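PDB 5DJ1: PLP-Dependent L-Arginine Hydroxylase MppP from Streptomyces wadayamensis, which hydroxylates L-arginine using pyridoxal 5'-phosphate and belongs to a family of aminotransferases that depend on this cofactor. Local coordinates for residues B[40-45]-B[263-268]; B[83-88]-B[231-236]; B[106-111]-B[125-130]; B[114-119]-B[336-341]. All coordinates share one frame; numbering follows the deposited sequence.

Contact 1: residues B[40-45]-B[263-268]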
loop_
_atom_site.group_PDB
_atom_site.type_symbol
_atom_site.label_atom_id
_atom_site.label_comp_id
_atom_site.label_asym_id
_atom_site.label_seq_id
_atom_site.Cartn_x
_atom_site.Cartn_y
_atom_site.Cartn_z
ATOM N N LYS B 40 -18.419 19.322 -2.633
ATOM C CA LYS B 40 -18.915 19.189 -4.000
ATOM C C LYS B 40 -18.247 18.024 -4.746
ATOM O O LYS B 40 -18.900 17.276 -5.498
ATOM C CB LYS B 40 -18.682 20.500 -4.748
ATOM C CG LYS B 40 -19.422 20.558 -6.082
ATOM C CD LYS B 40 -19.148 21.847 -6.816
ATOM C CE LYS B 40 -19.801 21.852 -8.196
ATOM N NZ LYS B 40 -19.134 20.857 -9.095
ATOM N N ILE B 41 -16.942 17.859 -4.563
ATOM C CA ILE B 41 -16.239 16.758 -5.213
ATOM C C ILE B 41 -16.753 15.415 -4.696
ATOM O O ILE B 41 -16.981 14.475 -5.468
ATOM C CB ILE B 41 -14.728 16.910 -4.989
ATOM C CG1 ILE B 41 -14.227 18.185 -5.687
ATOM C CG2 ILE B 41 -13.998 15.659 -5.476
ATOM C CD1 ILE B 41 -12.859 18.655 -5.232
ATOM N N VAL B 42 -16.923 15.299 -3.381
ATOM C CA VAL B 42 -17.366 14.048 -2.783
ATOM C C VAL B 42 -18.745 13.682 -3.291
ATOM O O VAL B 42 -19.031 12.515 -3.587
ATOM C CB VAL B 42 -17.336 14.160 -1.246
ATOM C CG1 VAL B 42 -18.107 13.035 -0.581
ATOM C CG2 VAL B 42 -15.888 14.192 -0.749
ATOM N N ASN B 43 -19.630 14.661 -3.391
ATOM C CA ASN B 43 -20.965 14.330 -3.857
ATOM C C ASN B 43 -20.992 13.987 -5.341
ATOM O O ASN B 43 -21.986 13.451 -5.806
ATOM C CB ASN B 43 -21.912 15.478 -3.487
ATOM C CG ASN B 43 -22.177 15.494 -1.996
ATOM O OD1 ASN B 43 -22.803 14.574 -1.472
ATOM N ND2 ASN B 43 -21.629 16.471 -1.299
ATOM N N GLU B 44 -19.900 14.209 -6.065
ATOM C CA GLU B 44 -19.771 13.798 -7.449
ATOM C C GLU B 44 -18.905 12.558 -7.607
ATOM O O GLU B 44 -18.466 12.252 -8.722
ATOM C CB GLU B 44 -19.215 14.961 -8.271
ATOM C CG GLU B 44 -20.263 16.047 -8.442
ATOM C CD GLU B 44 -19.742 17.286 -9.129
ATOM O OE1 GLU B 44 -18.888 17.156 -10.033
ATOM O OE2 GLU B 44 -20.212 18.387 -8.762
ATOM N N LEU B 45 -18.679 11.826 -6.522
ATOM C CA LEU B 45 -17.868 10.614 -6.609
ATOM C C LEU B 45 -18.382 9.606 -7.636
ATOM O O LEU B 45 -17.547 9.030 -8.354
ATOM C CB LEU B 45 -17.761 9.957 -5.228
ATOM C CG LEU B 45 -16.487 10.260 -4.444
ATOM C CD1 LEU B 45 -16.578 9.649 -3.052
ATOM C CD2 LEU B 45 -15.228 9.751 -5.167
ATOM N N ARG B 263 -6.655 14.831 -8.254
ATOM C CA ARG B 263 -6.735 15.896 -9.239
ATOM C C ARG B 263 -7.779 16.933 -8.846
ATOM O O ARG B 263 -7.523 18.144 -8.909
ATOM C CB ARG B 263 -7.061 15.311 -10.607
ATOM C CG ARG B 263 -7.226 16.329 -11.720
ATOM C CD ARG B 263 -7.847 15.639 -12.939
ATOM N NE ARG B 263 -9.266 15.374 -12.704
ATOM C CZ ARG B 263 -9.991 14.462 -13.341
ATOM N NH1 ARG B 263 -9.452 13.689 -14.273
ATOM N NH2 ARG B 263 -11.263 14.312 -13.019
ATOM N N GLU B 264 -8.967 16.482 -8.446
ATOM C CA GLU B 264 -10.033 17.427 -8.126
ATOM C C GLU B 264 -9.728 18.207 -6.853
ATOM O O GLU B 264 -10.015 19.405 -6.782
ATOM C CB GLU B 264 -11.383 16.717 -8.007
ATOM C CG GLU B 264 -11.934 16.095 -9.332
ATOM C CD GLU B 264 -12.026 17.129 -10.440
ATOM O OE1 GLU B 264 -12.695 18.172 -10.243
ATOM O OE2 GLU B 264 -11.376 16.927 -11.489
ATOM N N PHE B 265 -9.182 17.552 -5.821
ATOM C CA PHE B 265 -8.828 18.286 -4.612
ATOM C C PHE B 265 -7.706 19.272 -4.890
ATOM O O PHE B 265 -7.710 20.374 -4.345
ATOM C CB PHE B 265 -8.455 17.332 -3.466
ATOM C CG PHE B 265 -9.642 16.884 -2.640
ATOM C CD1 PHE B 265 -10.664 16.131 -3.208
ATOM C CD2 PHE B 265 -9.739 17.224 -1.304
ATOM C CE1 PHE B 265 -11.766 15.716 -2.437
ATOM C CE2 PHE B 265 -10.830 16.815 -0.531
ATOM C CZ PHE B 265 -11.850 16.053 -1.104
ATOM N N SER B 266 -6.765 18.917 -5.771
ATOM C CA SER B 266 -5.695 19.837 -6.122
ATOM C C SER B 266 -6.231 21.048 -6.878
ATOM O O SER B 266 -5.801 22.174 -6.625
ATOM C CB SER B 266 -4.634 19.125 -6.953
ATOM O OG SER B 266 -3.976 18.135 -6.192
ATOM N N ARG B 267 -7.183 20.840 -7.798
ATOM C CA ARG B 267 -7.773 21.971 -8.517
ATOM C C ARG B 267 -8.596 22.864 -7.596
ATOM O O ARG B 267 -8.548 24.093 -7.718
ATOM C CB ARG B 267 -8.635 21.475 -9.688
ATOM C CG ARG B 267 -7.809 20.966 -10.854
ATOM C CD ARG B 267 -8.651 20.311 -11.953
ATOM N NE ARG B 267 -7.811 19.802 -13.040
ATOM C CZ ARG B 267 -8.249 19.037 -14.043
ATOM N NH1 ARG B 267 -9.529 18.682 -14.094
ATOM N NH2 ARG B 267 -7.401 18.616 -14.987
ATOM N N ASP B 268 -9.377 22.279 -6.681
ATOM C CA ASP B 268 -10.042 23.101 -5.674
ATOM C C ASP B 268 -9.031 23.887 -4.833
ATOM O O ASP B 268 -9.250 25.076 -4.529
ATOM C CB ASP B 268 -10.902 22.241 -4.753
ATOM C CG ASP B 268 -11.415 23.029 -3.551
ATOM O OD1 ASP B 268 -12.402 23.788 -3.720
ATOM O OD2 ASP B 268 -10.840 22.910 -2.439
#
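Ile-41 carries most of the packing between the end of helix 36-43 and the long helix 256-292: it accounts for nearly half of the 205 Å² buried. Its CD1 comes 3.3 Å from the carbonyl O of Glu-264, the closest approach between the segments. With CG1 beside the backbone N (chi1 -65°) and CD1 extended beyond it, the methyl also lies 3.7 Å from Glu-264 CB and reaches on toward Asp-268 CB. The other branch, CG2, turns to the ring of Phe-265, 3.8 Å from CE1. Val-42 adds a looser touch, its CG2 at the ring edge 4.5 Å from Phe-265 CZ.

Beside this apolar part lies a polar network around buried Arg-263. Glu-264 bends at chi2 (-55°), which turns its carboxylate away from Ile-41 and back onto Arg-263. There OE2 takes two bonds side-on in the guanidinium plane, from Arg-263 NE at 2.9 Å and Arg-263 NH2 at 3.0 Å. Arg-267 joins only through a long ion pair, while Arg-263 is also bridged to Glu-51 and Glu-63. An alanine at Glu-264 would keep the CB that meets Ile-41, but with the carboxylate gone the Arg-263 guanidinium would probably be left to Glu-51 and Glu-63. The solvent side belongs to Lys-40, whose NZ forms a salt bridge with OE2 of Glu-44, the N-cap residue of helix 45-54, at 2.7 Å.

Trp-49 of the second subunit packs on Val-42 and Leu-45 in the dimer interface. The arrangement is helix-on-helix packing, an N-terminal helix against the long helix that leads toward the small domain in fold-type I aminotransferases.

Contact 2: residues B[83-88]-B[231-236]; sequences RVLSCY and GLLVFS
Phe-235 presents the edge of its ring to Leu-85, with CE2 3.5 Å from Leu-85 CD1 and the methyl near the ring plane. The phenyl gets there because its CG sits between the backbone N and the carbonyl carbon (chi1 49°), which swings the ring back along the strand toward its partner. Leu-233 and Cys-87 share this face of the sheet, and Tyr-247 of helix 243-250 covers Leu-85 and Cys-87.

The backbones beneath form an antiparallel ladder. Leu-85 and Leu-233 are a hydrogen-bonded pair: Leu-85 N to Leu-233 O and Leu-233 N to Leu-85 O are both 2.9 Å. Cys-87 and Gly-231 form the next such pair, less evenly: Cys-87 N reaches Gly-231 O at 2.7 Å, whereas Gly-231 N meets Cys-87 O at 3.0 Å, bent to 138° and from above the carbonyl plane. Strand 84-87 is an outermost strand of the seven-stranded mixed sheet of the fold-type I large domain, and strand 231-235 is the one member that runs against the other six.

Over the opposite face, Val-84 CG1 rests 3.9 Å from Leu-232 CB, and His-65 of helix 57-71 touches both residues. Ser-86 OG approaches Leu-232 CD2 to 3.8 Å, but its polar partners are Glu-61 and His-65. At the far end Arg-83, bent at chi2 and chi3, brings the edge of its guanidinium to the strand end: NH2 donates to Phe-235 O at 2.7 Å, with an N-H...O angle of 162°. Its NE is buried here with no partner in the model, and NH1 has a long, weak ion pair with Glu-237.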
loop_
_atom_site.group_PDB
_atom_site.type_symbol
_atom_site.label_atom_id
_atom_site.label_comp_id
_atom_site.label_asym_id
_atom_site.label_seq_id
_atom_site.Cartn_x
_atom_site.Cartn_y
_atom_site.Cartn_z
ATOM N N ARG B 83 7.771 8.309 -14.803
ATOM C CA ARG B 83 8.830 8.825 -13.945
ATOM C C ARG B 83 8.338 9.099 -12.523
ATOM O O ARG B 83 9.137 9.072 -11.576
ATOM C CB ARG B 83 9.421 10.121 -14.519
ATOM C CG ARG B 83 10.274 9.973 -15.785
ATOM C CD ARG B 83 11.671 9.382 -15.520
ATOM N NE ARG B 83 12.338 9.966 -14.353
ATOM C CZ ARG B 83 13.020 11.108 -14.361
ATOM N NH1 ARG B 83 13.165 11.835 -15.485
ATOM N NH2 ARG B 83 13.560 11.538 -13.230
ATOM N N VAL B 84 7.059 9.420 -12.361
ATOM C CA VAL B 84 6.447 9.554 -11.049
ATOM C C VAL B 84 5.662 8.281 -10.806
ATOM O O VAL B 84 4.744 7.965 -11.562
ATOM C CB VAL B 84 5.543 10.791 -10.956
ATOM C CG1 VAL B 84 4.883 10.856 -9.566
ATOM C CG2 VAL B 84 6.321 12.042 -11.262
ATOM N N LEU B 85 6.036 7.537 -9.772
ATOM C CA LEU B 85 5.380 6.273 -9.463
ATOM C C LEU B 85 4.345 6.474 -8.357
ATOM O O LEU B 85 4.690 6.824 -7.224
ATOM C CB LEU B 85 6.414 5.226 -9.070
ATOM C CG LEU B 85 7.505 4.882 -10.085
ATOM C CD1 LEU B 85 8.388 3.831 -9.503
ATOM C CD2 LEU B 85 6.940 4.426 -11.449
ATOM N N SER B 86 3.081 6.213 -8.672
ATOM C CA SER B 86 2.016 6.403 -7.698
ATOM C C SER B 86 1.892 5.187 -6.793
ATOM O O SER B 86 1.743 4.064 -7.280
ATOM C CB SER B 86 0.685 6.642 -8.411
ATOM O OG SER B 86 0.712 7.833 -9.169
ATOM N N CYS B 87 1.917 5.409 -5.480
ATOM C CA CYS B 87 1.864 4.333 -4.487
ATOM C C CYS B 87 0.664 4.524 -3.566
ATOM O O CYS B 87 0.151 5.630 -3.428
ATOM C CB CYS B 87 3.145 4.275 -3.611
ATOM S SG CYS B 87 4.755 4.286 -4.506
ATOM N N TYR B 88 0.237 3.430 -2.906
ATOM C CA TYR B 88 -0.946 3.483 -2.022
ATOM C C TYR B 88 -0.777 4.507 -0.909
ATOM O O TYR B 88 -1.751 5.081 -0.422
ATOM C CB TYR B 88 -1.203 2.097 -1.405
ATOM C CG TYR B 88 -1.439 0.993 -2.403
ATOM C CD1 TYR B 88 -2.499 1.054 -3.289
ATOM C CD2 TYR B 88 -0.608 -0.138 -2.431
ATOM C CE1 TYR B 88 -2.704 0.043 -4.209
ATOM C CE2 TYR B 88 -0.811 -1.150 -3.315
ATOM C CZ TYR B 88 -1.886 -1.060 -4.205
ATOM O OH TYR B 88 -2.099 -2.051 -5.120
ATOM N N GLY B 231 1.108 8.181 -2.179
ATOM C CA GLY B 231 2.494 8.584 -2.155
ATOM C C GLY B 231 2.975 8.663 -3.594
ATOM O O GLY B 231 2.645 7.814 -4.418
ATOM N N LEU B 232 3.750 9.691 -3.887
ATOM C CA LEU B 232 4.342 9.857 -5.211
ATOM C C LEU B 232 5.854 9.707 -5.085
ATOM O O LEU B 232 6.540 10.535 -4.472
ATOM C CB LEU B 232 3.967 11.196 -5.829
ATOM C CG LEU B 232 2.487 11.548 -5.804
ATOM C CD1 LEU B 232 2.284 12.949 -6.354
ATOM C CD2 LEU B 232 1.686 10.518 -6.593
ATOM N N LEU B 233 6.356 8.627 -5.632
ATOM C CA LEU B 233 7.771 8.314 -5.584
ATOM C C LEU B 233 8.419 8.803 -6.873
ATOM O O LEU B 233 8.133 8.273 -7.954
ATOM C CB LEU B 233 7.945 6.817 -5.429
ATOM C CG LEU B 233 9.331 6.228 -5.370
ATOM C CD1 LEU B 233 10.024 6.705 -4.123
ATOM C CD2 LEU B 233 9.169 4.716 -5.386
ATOM N N VAL B 234 9.317 9.765 -6.739
ATOM C CA VAL B 234 9.995 10.428 -7.848
ATOM C C VAL B 234 11.495 10.255 -7.664
ATOM O O VAL B 234 12.016 10.398 -6.548
ATOM C CB VAL B 234 9.634 11.923 -7.883
ATOM C CG1 VAL B 234 9.920 12.499 -9.285
ATOM C CG2 VAL B 234 8.149 12.127 -7.473
ATOM N N PHE B 235 12.201 9.932 -8.741
ATOM C CA PHE B 235 13.635 9.705 -8.582
ATOM C C PHE B 235 14.387 10.048 -9.857
ATOM O O PHE B 235 13.816 10.101 -10.940
ATOM C CB PHE B 235 13.920 8.268 -8.145
ATOM C CG PHE B 235 13.219 7.248 -8.969
ATOM C CD1 PHE B 235 13.777 6.786 -10.159
ATOM C CD2 PHE B 235 11.988 6.750 -8.567
ATOM C CE1 PHE B 235 13.123 5.843 -10.919
ATOM C CE2 PHE B 235 11.326 5.809 -9.338
ATOM C CZ PHE B 235 11.894 5.360 -10.509
ATOM N N SER B 236 15.674 10.336 -9.694
ATOM C CA SER B 236 16.523 10.693 -10.819
ATOM C C SER B 236 16.771 9.474 -11.704
ATOM O O SER B 236 16.673 8.321 -11.268
ATOM C CB SER B 236 17.866 11.234 -10.337
ATOM O OG SER B 236 18.538 10.253 -9.559
#

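Contact 3: residues B[106-111]-B[125-130]; sequences DRVALV and NGLDLV
Val-108 is gripped through both polar backbone atoms by the neighbouring strand: its N donates to Asp-128 O, and its O accepts from Val-130 N at 2.8 Å. Bonds from Asp-128 N to Asp-106 O and from Leu-110 N to Val-130 O extend this parallel ladder, which pairs the two strands of a beta-alpha-beta unit, 107-112 and 128-133, joined by helix 116-124. Val-108 CG2, beside its backbone N, packs 3.8 Å from Leu-127 CG, and its CB faces a methyl of Leu-129.

On the other face Arg-107 CG lies 3.8 Å from Asp-128 CB. The charged ends do not pair directly: Arg-107 NH1 and Asp-128 OD2 are 5.6 Å apart, with guanidinium and carboxylate planes turned by 83°. A water links them, 3.0 Å from Arg-107 NH1 and 2.8 Å from Asp-128 OD2, while Arg-107 NE bonds Ser-149 O.

Further out, Leu-129 packs on Ala-119 and Leu-122 of the connecting helix. That helix ends in a Schellman motif with Gly-126 at C-prime, which turns the chain into the strand. A second water donates to Asp-106 O at 2.8 Å and to Gly-126 O at 3.0 Å.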
loop_
_atom_site.group_PDB
_atom_site.type_symbol
_atom_site.label_atom_id
_atom_site.label_comp_id
_atom_site.label_asym_id
_atom_site.label_seq_id
_atom_site.Cartn_x
_atom_site.Cartn_y
_atom_site.Cartn_z
ATOM N N ASP B 106 24.641 0.581 3.235
ATOM C CA ASP B 106 24.556 0.023 4.582
ATOM C C ASP B 106 24.133 1.031 5.645
ATOM O O ASP B 106 23.587 0.635 6.682
ATOM C CB ASP B 106 25.906 -0.569 5.003
ATOM C CG ASP B 106 26.266 -1.798 4.219
ATOM O OD1 ASP B 106 25.355 -2.539 3.801
ATOM O OD2 ASP B 106 27.464 -1.999 3.998
ATOM N N ARG B 107 24.408 2.299 5.435
ATOM C CA ARG B 107 24.172 3.317 6.439
ATOM C C ARG B 107 23.476 4.515 5.796
ATOM O O ARG B 107 23.786 4.896 4.666
ATOM C CB ARG B 107 25.488 3.750 7.107
ATOM C CG ARG B 107 26.107 2.723 8.048
ATOM C CD ARG B 107 27.615 3.021 8.318
ATOM N NE ARG B 107 28.417 2.829 7.127
ATOM C CZ ARG B 107 28.923 1.654 6.732
ATOM N NH1 ARG B 107 28.709 0.582 7.439
ATOM N NH2 ARG B 107 29.637 1.556 5.622
ATOM N N VAL B 108 22.571 5.138 6.545
ATOM C CA VAL B 108 21.810 6.297 6.101
ATOM C C VAL B 108 21.925 7.379 7.163
ATOM O O VAL B 108 21.759 7.096 8.360
ATOM C CB VAL B 108 20.331 5.936 5.872
ATOM C CG1 VAL B 108 19.486 7.215 5.549
ATOM C CG2 VAL B 108 20.200 4.835 4.763
ATOM N N ALA B 109 22.233 8.596 6.735
ATOM C CA ALA B 109 22.151 9.764 7.598
ATOM C C ALA B 109 20.722 10.296 7.552
ATOM O O ALA B 109 20.179 10.524 6.465
ATOM C CB ALA B 109 23.150 10.828 7.155
ATOM N N LEU B 110 20.107 10.439 8.729
ATOM C CA LEU B 110 18.694 10.795 8.844
ATOM C C LEU B 110 18.514 11.962 9.811
ATOM O O LEU B 110 19.130 11.993 10.884
ATOM C CB LEU B 110 17.866 9.592 9.318
ATOM C CG LEU B 110 16.368 9.782 9.586
ATOM C CD1 LEU B 110 15.558 10.109 8.337
ATOM C CD2 LEU B 110 15.860 8.506 10.242
ATOM N N VAL B 111 17.667 12.922 9.428
ATOM C CA VAL B 111 17.441 14.091 10.263
ATOM C C VAL B 111 16.835 13.640 11.595
ATOM O O VAL B 111 16.097 12.653 11.677
ATOM C CB VAL B 111 16.556 15.139 9.553
ATOM C CG1 VAL B 111 15.138 14.611 9.237
ATOM C CG2 VAL B 111 16.481 16.423 10.393
ATOM N N ASN B 125 14.717 -2.764 7.142
ATOM C CA ASN B 125 15.299 -3.227 5.898
ATOM C C ASN B 125 16.819 -3.327 5.965
ATOM O O ASN B 125 17.472 -3.504 4.937
ATOM C CB ASN B 125 14.862 -2.327 4.750
ATOM C CG ASN B 125 13.462 -2.663 4.289
ATOM O OD1 ASN B 125 13.270 -3.610 3.551
ATOM N ND2 ASN B 125 12.483 -1.945 4.786
ATOM N N GLY B 126 17.388 -3.288 7.155
ATOM C CA GLY B 126 18.811 -3.567 7.319
ATOM C C GLY B 126 19.743 -2.377 7.249
ATOM O O GLY B 126 20.955 -2.578 7.185
ATOM N N LEU B 127 19.235 -1.147 7.290
ATOM C CA LEU B 127 20.104 0.019 7.233
ATOM C C LEU B 127 20.458 0.448 8.654
ATOM O O LEU B 127 19.624 0.399 9.559
ATOM C CB LEU B 127 19.440 1.180 6.487
ATOM C CG LEU B 127 19.245 1.192 4.960
ATOM C CD1 LEU B 127 20.447 0.686 4.214
ATOM C CD2 LEU B 127 18.022 0.470 4.543
ATOM N N ASP B 128 21.714 0.816 8.853
ATOM C CA ASP B 128 22.169 1.427 10.091
ATOM C C ASP B 128 22.025 2.951 9.949
ATOM O O ASP B 128 22.200 3.497 8.862
ATOM C CB ASP B 128 23.622 0.974 10.321
ATOM C CG ASP B 128 24.129 1.231 11.708
ATOM O OD1 ASP B 128 23.312 1.448 12.607
ATOM O OD2 ASP B 128 25.367 1.189 11.896
ATOM N N LEU B 129 21.627 3.632 11.016
ATOM C CA LEU B 129 21.297 5.052 10.918
ATOM C C LEU B 129 22.301 5.926 11.654
ATOM O O LEU B 129 22.772 5.559 12.727
ATOM C CB LEU B 129 19.916 5.333 11.493
ATOM C CG LEU B 129 18.795 4.473 10.904
ATOM C CD1 LEU B 129 17.485 4.763 11.617
ATOM C CD2 LEU B 129 18.663 4.730 9.404
ATOM N N VAL B 130 22.575 7.098 11.087
ATOM C CA VAL B 130 23.392 8.139 11.695
ATOM C C VAL B 130 22.513 9.370 11.852
ATOM O O VAL B 130 22.053 9.915 10.851
ATOM C CB VAL B 130 24.628 8.484 10.848
ATOM C CG1 VAL B 130 25.411 9.633 11.533
ATOM C CG2 VAL B 130 25.515 7.243 10.617
HETATM O O HOH W 1 23.827 -1.968 7.657
HETATM O O HOH W 2 26.975 0.091 9.859
#

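Contact 4: residues B[114-119]-B[336-341]; sequences TFDNIA and CRQFHW. With MG (magnesium ion), chain G.
Asp-116 points at the 3-10 turn 337-339 and divides its carboxylate between two partners: OD1 accepts from Gln-338 NE2 at 3.0 Å, and OD2 binds magnesium at 2.4 Å. Carboxylate and amide planes stand 73° apart, and NE2 meets OD1 on its syn side. The Asp-116 carboxylate is placed there by a chi1 of 57°, which sets CG between the backbone N and the carbonyl carbon. Two waters, each 2.2 Å from the magnesium, are further ligands. An alanine in place of Gln-338 would take this donor from OD1, and the metal bond through OD2 would then probably hold the rotation of the carboxylate about CB-CG without help from the amide.

Gln-338 CG lies over the centre of the neighbouring Phe-339 ring. That ring turns its edge to Thr-114 O, 3.6 Å from CD1, while Thr-114 N donates to Phe-339 O at 3.1 Å. Trp-341 closes the far side: its CG is 4.0 Å from Ala-119 CB, and its NE1, bonded to Val-111 O, is 3.8 Å from Thr-114 CG2.

Asp-116 is a ligand in both magnesium sites of this protein, and Asp-120, a turn further on, serves the second. The metal-binding end of helix 116-124 thus faces the loop between strands 334-335 and 350-354, with Trp-341 lodged against Leu-110 of strand 107-112 and Leu-129 of strand 128-133.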
loop_
_atom_site.group_PDB
_atom_site.type_symbol
_atom_site.label_atom_id
_atom_site.label_comp_id
_atom_site.label_asym_id
_atom_site.label_seq_id
_atom_site.Cartn_x
_atom_site.Cartn_y
_atom_site.Cartn_z
ATOM N N THR B 114 12.657 13.222 13.729
ATOM C CA THR B 114 11.745 13.189 12.597
ATOM C C THR B 114 10.650 12.149 12.854
ATOM O O THR B 114 10.595 11.505 13.902
ATOM C CB THR B 114 12.499 12.912 11.283
ATOM O OG1 THR B 114 11.668 13.243 10.165
ATOM C CG2 THR B 114 12.919 11.427 11.146
ATOM N N PHE B 115 9.779 12.005 11.865
ATOM C CA PHE B 115 8.735 10.993 11.779
ATOM C C PHE B 115 9.375 9.625 11.964
ATOM O O PHE B 115 10.055 9.141 11.056
ATOM C CB PHE B 115 8.046 11.101 10.406
ATOM C CG PHE B 115 6.864 10.209 10.234
ATOM C CD1 PHE B 115 5.745 10.346 11.056
ATOM C CD2 PHE B 115 6.831 9.279 9.213
ATOM C CE1 PHE B 115 4.628 9.540 10.884
ATOM C CE2 PHE B 115 5.714 8.464 9.029
ATOM C CZ PHE B 115 4.611 8.593 9.869
ATOM N N ASP B 116 9.164 8.992 13.115
ATOM C CA ASP B 116 10.029 7.871 13.494
ATOM C C ASP B 116 9.722 6.584 12.754
ATOM O O ASP B 116 10.548 5.648 12.788
ATOM C CB ASP B 116 9.959 7.632 15.004
ATOM C CG ASP B 116 8.538 7.369 15.491
ATOM O OD1 ASP B 116 7.647 8.204 15.214
ATOM O OD2 ASP B 116 8.322 6.320 16.143
ATOM N N ASN B 117 8.607 6.547 12.019
ATOM C CA ASN B 117 8.348 5.428 11.134
ATOM C C ASN B 117 9.434 5.291 10.088
ATOM O O ASN B 117 9.687 4.183 9.606
ATOM C CB ASN B 117 7.006 5.605 10.430
ATOM C CG ASN B 117 6.482 4.329 9.932
ATOM O OD1 ASN B 117 6.412 3.357 10.683
ATOM N ND2 ASN B 117 6.141 4.282 8.647
ATOM N N ILE B 118 10.036 6.414 9.685
ATOM C CA ILE B 118 11.099 6.370 8.688
ATOM C C ILE B 118 12.268 5.568 9.233
ATOM O O ILE B 118 12.826 4.711 8.541
ATOM C CB ILE B 118 11.525 7.797 8.275
ATOM C CG1 ILE B 118 10.377 8.504 7.546
ATOM C CG2 ILE B 118 12.742 7.773 7.323
ATOM C CD1 ILE B 118 10.549 10.034 7.447
ATOM N N ALA B 119 12.635 5.818 10.498
ATOM C CA ALA B 119 13.693 5.047 11.125
ATOM C C ALA B 119 13.330 3.563 11.167
ATOM O O ALA B 119 14.158 2.714 10.824
ATOM C CB ALA B 119 13.979 5.610 12.519
ATOM N N CYS B 336 6.794 13.509 22.862
ATOM C CA CYS B 336 7.731 13.729 21.771
ATOM C C CYS B 336 8.919 12.766 21.763
ATOM O O CYS B 336 9.641 12.735 20.755
ATOM C CB CYS B 336 8.225 15.178 21.797
ATOM S SG CYS B 336 7.162 16.290 20.807
ATOM N N ARG B 337 9.124 11.974 22.836
ATOM C CA ARG B 337 10.265 11.063 22.903
ATOM C C ARG B 337 10.388 10.241 21.636
ATOM O O ARG B 337 11.485 10.048 21.127
ATOM C CB ARG B 337 10.149 10.107 24.107
ATOM C CG ARG B 337 10.478 10.702 25.444
ATOM C CD ARG B 337 10.331 9.659 26.556
ATOM N NE ARG B 337 11.458 8.738 26.613
ATOM C CZ ARG B 337 12.577 8.949 27.310
ATOM N NH1 ARG B 337 12.738 10.041 28.045
ATOM N NH2 ARG B 337 13.547 8.051 27.282
ATOM N N GLN B 338 9.265 9.770 21.099
ATOM C CA GLN B 338 9.316 8.845 19.971
ATOM C C GLN B 338 9.943 9.473 18.735
ATOM O O GLN B 338 10.476 8.750 17.890
ATOM C CB GLN B 338 7.915 8.327 19.624
ATOM C CG GLN B 338 6.986 9.373 18.919
ATOM C CD GLN B 338 5.610 8.792 18.525
ATOM O OE1 GLN B 338 4.768 8.553 19.383
ATOM N NE2 GLN B 338 5.393 8.565 17.222
ATOM N N PHE B 339 9.885 10.800 18.590
ATOM C CA PHE B 339 10.420 11.419 17.369
ATOM C C PHE B 339 11.940 11.567 17.444
ATOM O O PHE B 339 12.611 11.670 16.412
ATOM C CB PHE B 339 9.756 12.784 17.121
ATOM C CG PHE B 339 8.240 12.702 16.980
ATOM C CD1 PHE B 339 7.666 12.208 15.829
ATOM C CD2 PHE B 339 7.407 13.119 18.017
ATOM C CE1 PHE B 339 6.266 12.112 15.697
ATOM C CE2 PHE B 339 6.003 13.046 17.900
ATOM C CZ PHE B 339 5.433 12.531 16.752
ATOM N N HIS B 340 12.490 11.498 18.649
ATOM C CA HIS B 340 13.927 11.546 18.855
ATOM C C HIS B 340 14.448 10.109 18.870
ATOM O O HIS B 340 14.801 9.532 19.906
ATOM C CB HIS B 340 14.240 12.328 20.127
ATOM C CG HIS B 340 13.854 13.780 20.030
ATOM N ND1 HIS B 340 12.548 14.220 20.137
ATOM C CD2 HIS B 340 14.598 14.884 19.771
ATOM C CE1 HIS B 340 12.512 15.534 19.983
ATOM N NE2 HIS B 340 13.739 15.964 19.760
ATOM N N TRP B 341 14.464 9.538 17.654
ATOM C CA TRP B 341 14.642 8.108 17.423
ATOM C C TRP B 341 16.052 7.630 17.771
ATOM O O TRP B 341 16.276 6.421 17.828
ATOM C CB TRP B 341 14.302 7.768 15.953
ATOM C CG TRP B 341 15.036 8.622 14.972
ATOM C CD1 TRP B 341 14.580 9.770 14.392
ATOM C CD2 TRP B 341 16.374 8.421 14.476
ATOM N NE1 TRP B 341 15.562 10.309 13.580
ATOM C CE2 TRP B 341 16.667 9.501 13.613
ATOM C CE3 TRP B 341 17.354 7.453 14.701
ATOM C CZ2 TRP B 341 17.880 9.632 12.965
ATOM C CZ3 TRP B 341 18.584 7.587 14.054
ATOM C CH2 TRP B 341 18.831 8.667 13.191
HETATM MG MG MG G . 9.454 4.715 17.433
HETATM O O HOH W 3 8.208 3.419 16.144
HETATM O O HOH W 4 7.779 4.712 18.883
#

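Contacts 2 and 3 lie at the two outer ends of the same seven-stranded sheet, their centres 21 Å apart. Contact 4 adjoins contact 3, 14 Å between centres: segments 106-111 and 125-130 both meet segment 336-341 directly, and helix 116-124 connects the two strands of contact 3. Contact 1 stands apart, 22 Å from contact 2 and 39 Å from contact 3 between centres, on the other side of the chain's centre from contacts 3 and 4. Along the chain, contact 3 is nested within contact 2 and contact 2 within contact 1, whereas contact 4 crosses all three. Its late segment, 336-341, brings a loop of the four-stranded sheet back to the large sheet at the magnesium site.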